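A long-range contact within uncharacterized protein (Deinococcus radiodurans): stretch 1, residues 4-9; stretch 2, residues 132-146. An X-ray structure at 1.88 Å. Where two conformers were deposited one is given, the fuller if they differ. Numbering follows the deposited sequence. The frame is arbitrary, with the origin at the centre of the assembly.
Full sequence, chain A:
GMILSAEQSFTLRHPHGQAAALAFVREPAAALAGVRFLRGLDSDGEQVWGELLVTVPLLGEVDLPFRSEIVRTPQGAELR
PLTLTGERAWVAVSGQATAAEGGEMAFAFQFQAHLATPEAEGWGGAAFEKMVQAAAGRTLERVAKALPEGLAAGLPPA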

ATOM      1  N   LEU A   4      -0.108   2.353  21.449  1.00 50.63           N
ATOM      2  CA  LEU A   4      -0.487   2.931  20.115  1.00 44.86           C
ATOM      3  C   LEU A   4      -0.120   4.409  20.031  1.00 41.50           C
ATOM      4  O   LEU A   4      -0.616   5.154  19.172  1.00 35.33           O
ATOM      5  CB  LEU A   4      -1.952   2.696  19.834  1.00 48.81           C
ATOM      6  CG  LEU A   4      -2.276   1.190  19.808  1.00 47.93           C
ATOM      7  CD1 LEU A   4      -3.759   0.960  19.560  1.00 53.77           C
ATOM      8  CD2 LEU A   4      -1.425   0.476  18.760  1.00 42.42           C
ATOM      9  N   SER A   5       0.773   4.816  20.929  1.00 38.05           N
ATOM     10  CA  SER A   5       1.341   6.157  20.913  0.50 37.47           C
ATOM     11  C   SER A   5       2.831   6.063  21.168  1.00 36.60           C
ATOM     12  O   SER A   5       3.304   5.116  21.806  1.00 34.67           O
ATOM     13  CB  SER A   5       0.693   7.053  21.980  0.50 38.51           C
ATOM     14  OG  SER A   5      -0.611   7.454  21.598  0.50 40.51           O
ATOM     15  N   ALA A   6       3.565   7.032  20.652  1.00 33.26           N
ATOM     16  CA  ALA A   6       4.988   7.148  20.884  1.00 34.89           C
ATOM     17  C   ALA A   6       5.290   8.644  20.895  1.00 34.63           C
ATOM     18  O   ALA A   6       4.620   9.428  20.197  1.00 33.11           O
ATOM     19  CB  ALA A   6       5.780   6.442  19.805  1.00 32.83           C
ATOM     20  N   GLU A   7       6.252   9.037  21.725  1.00 32.57           N
ATOM     21  CA  GLU A   7       6.641  10.444  21.913  0.50 32.99           C
ATOM     22  C   GLU A   7       8.149  10.551  21.862  1.00 32.42           C
ATOM     23  O   GLU A   7       8.836   9.641  22.246  1.00 29.96           O
ATOM     24  CB  GLU A   7       6.168  10.927  23.298  0.50 35.75           C
ATOM     25  CG  GLU A   7       6.505  12.398  23.629  0.50 39.21           C
ATOM     26  CD  GLU A   7       7.923  12.617  24.224  0.50 31.10           C
ATOM     27  OE1 GLU A   7       8.536  11.660  24.743  0.50 39.09           O
ATOM     28  OE2 GLU A   7       8.383  13.770  24.210  0.50 32.82           O
ATOM     29  N   GLN A   8       8.660  11.671  21.388  1.00 28.43           N
ATOM     30  CA  GLN A   8      10.102  11.912  21.419  1.00 29.95           C
ATOM     31  C   GLN A   8      10.355  13.411  21.532  1.00 28.92           C
ATOM     32  O   GLN A   8       9.636  14.222  20.930  1.00 31.27           O
ATOM     33  CB  GLN A   8      10.784  11.342  20.169  1.00 31.50           C
ATOM     34  CG  GLN A   8      12.297  11.515  20.119  1.00 28.25           C
ATOM     35  CD  GLN A   8      13.038  10.794  21.258  1.00 39.91           C
ATOM     36  OE1 GLN A   8      13.129  11.298  22.375  1.00 47.32           O
ATOM     37  NE2 GLN A   8      13.608   9.649  20.954  1.00 41.94           N
ATOM     38  N   SER A   9      11.312  13.783  22.375  1.00 26.99           N
ATOM     39  CA  SER A   9      11.697  15.173  22.502  0.50 26.10           C
ATOM     40  C   SER A   9      13.203  15.286  22.679  1.00 26.97           C
ATOM     41  O   SER A   9      13.843  14.425  23.300  1.00 27.72           O
ATOM     42  CB  SER A   9      10.939  15.866  23.638  0.50 27.09           C
ATOM     43  OG  SER A   9      10.914  15.075  24.803  0.50 30.50           O
TER
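Stretch 2, residues 132-146: VQAAAGRTLERVAKA

Residues 5-9 form an extended strand that continues later in the chain, and residues 132-146 lie within a longer helix packed along it. The two run in nearly the same direction, their axes 10° apart and 7.6 Å at closest approach. The strand advances two residues for every three or four of the helix, so CA atoms pair as Leu4 with Gly137 (5.5 Å), Ala6 with Leu140 (5.7 Å) and Gln8 with Ala144 (5.6 Å). Strand alternation turns Ala6 and Gln8 toward the helix and Ser5 and Glu7 away; Ala136, Leu140 and Ala144, a turn apart, face the strand. Ala6 makes the centre of the contact: its CB lies 3.7 Å from Leu140 CB and 4.0 Å from Ala144 CB, so the methyl of Ala6 packs against both helix residues. Leu4 starts away from the helix, but its chain (chi1 m, chi2 t) brings CD2 to 4.1 Å from Ala136 CB, while Leu140 CD1 rests 3.4 Å from Leu4 O. Gln8 supplies the direct hydrogen bond across the stretches, from NE2 to Ala144 O (3.2 Å, 153°). Glu141 points sideways, yet its carboxylate bends nearer the strand, where water 1 bridges Glu7 N (2.8 Å to the water O) and Glu141 OE2 (3.1 Å to the same O). The contact buries 434 Å², both sides summed.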

ATOM      1  N   VAL A 132      -1.041  -7.493  16.024  1.00 43.66           N
ATOM      2  CA  VAL A 132      -1.100  -6.168  15.365  1.00 42.30           C
ATOM      3  C   VAL A 132      -0.744  -5.012  16.311  1.00 41.06           C
ATOM      4  O   VAL A 132      -0.018  -4.101  15.912  1.00 36.97           O
ATOM      5  CB  VAL A 132      -2.467  -5.880  14.688  1.00 42.34           C
ATOM      6  CG1 VAL A 132      -2.531  -4.408  14.207  1.00 36.13           C
ATOM      7  CG2 VAL A 132      -2.706  -6.841  13.520  1.00 42.71           C
ATOM      8  N   GLN A 133      -1.265  -5.025  17.545  1.00 40.57           N
ATOM      9  CA  GLN A 133      -0.963  -3.963  18.509  0.50 41.21           C
ATOM     10  C   GLN A 133       0.530  -3.912  18.841  1.00 40.36           C
ATOM     11  O   GLN A 133       1.132  -2.839  18.881  1.00 39.42           O
ATOM     12  CB  GLN A 133      -1.774  -4.152  19.785  0.50 44.10           C
ATOM     13  CG  GLN A 133      -3.264  -3.938  19.596  0.50 46.78           C
ATOM     14  CD  GLN A 133      -4.050  -4.176  20.863  0.50 47.31           C
ATOM     15  OE1 GLN A 133      -3.494  -4.559  21.891  0.50 49.11           O
ATOM     16  NE2 GLN A 133      -5.348  -3.941  20.801  0.50 51.72           N
ATOM     17  N   ALA A 134       1.119  -5.080  19.070  1.00 39.79           N
ATOM     18  CA  ALA A 134       2.544  -5.174  19.391  1.00 40.99           C
ATOM     19  C   ALA A 134       3.407  -4.659  18.237  1.00 37.56           C
ATOM     20  O   ALA A 134       4.368  -3.923  18.442  1.00 38.28           O
ATOM     21  CB  ALA A 134       2.917  -6.626  19.731  1.00 40.38           C
ATOM     22  N   ALA A 135       3.055  -5.056  17.024  1.00 36.85           N
ATOM     23  CA  ALA A 135       3.810  -4.683  15.843  1.00 35.60           C
ATOM     24  C   ALA A 135       3.733  -3.178  15.607  1.00 34.09           C
ATOM     25  O   ALA A 135       4.742  -2.537  15.310  1.00 31.81           O
ATOM     26  CB  ALA A 135       3.284  -5.440  14.625  1.00 36.01           C
ATOM     27  N   ALA A 136       2.528  -2.628  15.715  1.00 33.02           N
ATOM     28  CA  ALA A 136       2.310  -1.195  15.507  1.00 34.10           C
ATOM     29  C   ALA A 136       3.051  -0.388  16.565  1.00 36.00           C
ATOM     30  O   ALA A 136       3.590   0.686  16.278  1.00 34.22           O
ATOM     31  CB  ALA A 136       0.818  -0.868  15.539  1.00 33.94           C
ATOM     32  N   GLY A 137       3.077  -0.907  17.790  1.00 35.69           N
ATOM     33  CA  GLY A 137       3.813  -0.266  18.878  1.00 37.24           C
ATOM     34  C   GLY A 137       5.296  -0.206  18.600  1.00 36.23           C
ATOM     35  O   GLY A 137       5.941   0.799  18.880  1.00 38.59           O
ATOM     36  N   ARG A 138       5.837  -1.286  18.031  1.00 36.80           N
ATOM     37  CA  ARG A 138       7.249  -1.348  17.689  1.00 36.55           C
ATOM     38  C   ARG A 138       7.587  -0.380  16.593  1.00 33.90           C
ATOM     39  O   ARG A 138       8.664   0.213  16.601  1.00 31.11           O
ATOM     40  CB  ARG A 138       7.646  -2.762  17.243  1.00 37.89           C
ATOM     41  CG  ARG A 138       7.811  -3.741  18.377  1.00 46.50           C
ATOM     42  CD  ARG A 138       8.515  -5.019  17.899  1.00 54.47           C
ATOM     43  NE  ARG A 138       7.630  -5.875  17.102  1.00 54.81           N
ATOM     44  CZ  ARG A 138       6.821  -6.806  17.613  1.00 61.21           C
ATOM     45  NH1 ARG A 138       6.770  -7.010  18.930  1.00 62.53           N
ATOM     46  NH2 ARG A 138       6.060  -7.539  16.809  1.00 58.96           N
ATOM     47  N   THR A 139       6.684  -0.262  15.611  1.00 30.71           N
ATOM     48  CA  THR A 139       6.853   0.677  14.498  1.00 30.37           C
ATOM     49  C   THR A 139       6.923   2.122  14.996  1.00 31.09           C
ATOM     50  O   THR A 139       7.800   2.898  14.589  1.00 29.58           O
ATOM     51  CB  THR A 139       5.694   0.557  13.499  1.00 30.42           C
ATOM     52  OG1 THR A 139       5.751  -0.732  12.866  1.00 37.39           O
ATOM     53  CG2 THR A 139       5.759   1.685  12.418  1.00 31.64           C
ATOM     54  N   LEU A 140       5.999   2.484  15.867  1.00 28.14           N
ATOM     55  CA  LEU A 140       5.953   3.831  16.393  1.00 29.75           C
ATOM     56  C   LEU A 140       7.213   4.187  17.188  1.00 29.66           C
ATOM     57  O   LEU A 140       7.766   5.271  17.023  1.00 29.03           O
ATOM     58  CB  LEU A 140       4.705   4.026  17.260  1.00 28.40           C
ATOM     59  CG  LEU A 140       3.339   3.970  16.560  1.00 33.28           C
ATOM     60  CD1 LEU A 140       2.272   4.444  17.531  1.00 30.86           C
ATOM     61  CD2 LEU A 140       3.299   4.815  15.292  1.00 32.54           C
ATOM     62  N   GLU A 141       7.665   3.264  18.026  1.00 32.61           N
ATOM     63  CA  GLU A 141       8.859   3.474  18.834  1.00 34.72           C
ATOM     64  C   GLU A 141      10.132   3.548  17.975  1.00 34.98           C
ATOM     65  O   GLU A 141      11.003   4.393  18.224  1.00 34.39           O
ATOM     66  CB  GLU A 141       9.001   2.368  19.889  1.00 37.92           C
ATOM     67  CG  GLU A 141       7.907   2.403  21.008  1.00 44.25           C
ATOM     68  CD  GLU A 141       8.007   3.650  21.928  1.00 57.73           C
ATOM     69  OE1 GLU A 141       9.066   4.338  21.928  1.00 54.77           O
ATOM     70  OE2 GLU A 141       7.018   3.936  22.645  1.00 61.40           O
ATOM     71  N   ARG A 142      10.234   2.699  16.949  1.00 33.10           N
ATOM     72  CA  ARG A 142      11.420   2.695  16.106  0.67 34.05           C
ATOM     73  C   ARG A 142      11.584   4.075  15.443  1.00 32.21           C
ATOM     74  O   ARG A 142      12.677   4.671  15.471  1.00 30.88           O
ATOM     75  CB  ARG A 142      11.320   1.609  15.033  0.67 35.48           C
ATOM     76  CG  ARG A 142      12.620   1.380  14.232  0.67 38.67           C
ATOM     77  CD  ARG A 142      13.578   0.486  14.979  0.67 42.21           C
ATOM     78  NE  ARG A 142      14.596  -0.096  14.097  0.67 43.83           N
ATOM     79  CZ  ARG A 142      15.823   0.395  13.909  0.67 43.80           C
ATOM     80  NH1 ARG A 142      16.226   1.505  14.540  0.67 33.42           N
ATOM     81  NH2 ARG A 142      16.659  -0.238  13.088  0.67 38.59           N
ATOM     82  N   VAL A 143      10.504   4.597  14.868  1.00 32.54           N
ATOM     83  CA  VAL A 143      10.585   5.890  14.193  0.50 30.14           C
ATOM     84  C   VAL A 143      10.864   7.012  15.209  1.00 29.06           C
ATOM     85  O   VAL A 143      11.703   7.868  14.965  1.00 31.53           O
ATOM     86  CB  VAL A 143       9.318   6.202  13.333  0.50 29.73           C
ATOM     87  CG1 VAL A 143       8.067   6.278  14.192  0.50 25.81           C
ATOM     88  CG2 VAL A 143       9.518   7.495  12.544  0.50 28.07           C
ATOM     89  N   ALA A 144      10.212   6.952  16.361  1.00 29.42           N
ATOM     90  CA  ALA A 144      10.356   7.988  17.390  1.00 29.12           C
ATOM     91  C   ALA A 144      11.794   8.006  17.943  1.00 29.61           C
ATOM     92  O   ALA A 144      12.443   9.055  18.004  1.00 29.48           O
ATOM     93  CB  ALA A 144       9.349   7.754  18.521  1.00 28.15           C
ATOM     94  N   LYS A 145      12.292   6.828  18.282  1.00 29.61           N
ATOM     95  CA  LYS A 145      13.629   6.697  18.833  1.00 29.48           C
ATOM     96  C   LYS A 145      14.736   7.097  17.876  1.00 29.49           C
ATOM     97  O   LYS A 145      15.792   7.526  18.323  1.00 27.38           O
ATOM     98  CB  LYS A 145      13.854   5.285  19.331  1.00 29.62           C
ATOM     99  CG  LYS A 145      13.081   4.961  20.620  1.00 34.62           C
ATOM    100  CD  LYS A 145      13.334   3.523  21.025  1.00 38.90           C
ATOM    101  CE  LYS A 145      12.498   3.126  22.228  1.00 46.77           C
ATOM    102  NZ  LYS A 145      12.577   1.658  22.479  1.00 51.49           N
ATOM    103  N   ALA A 146      14.498   6.982  16.565  1.00 29.94           N
ATOM    104  CA  ALA A 146      15.526   7.330  15.578  1.00 30.49           C
ATOM    105  C   ALA A 146      15.485   8.807  15.150  1.00 28.64           C
ATOM    106  O   ALA A 146      16.390   9.276  14.469  1.00 27.26           O
ATOM    107  CB  ALA A 146      15.420   6.395  14.322  1.00 28.91           C
TER
HETATM  108  O   HOH W   1       7.207   6.951  23.327  1.00 33.66           O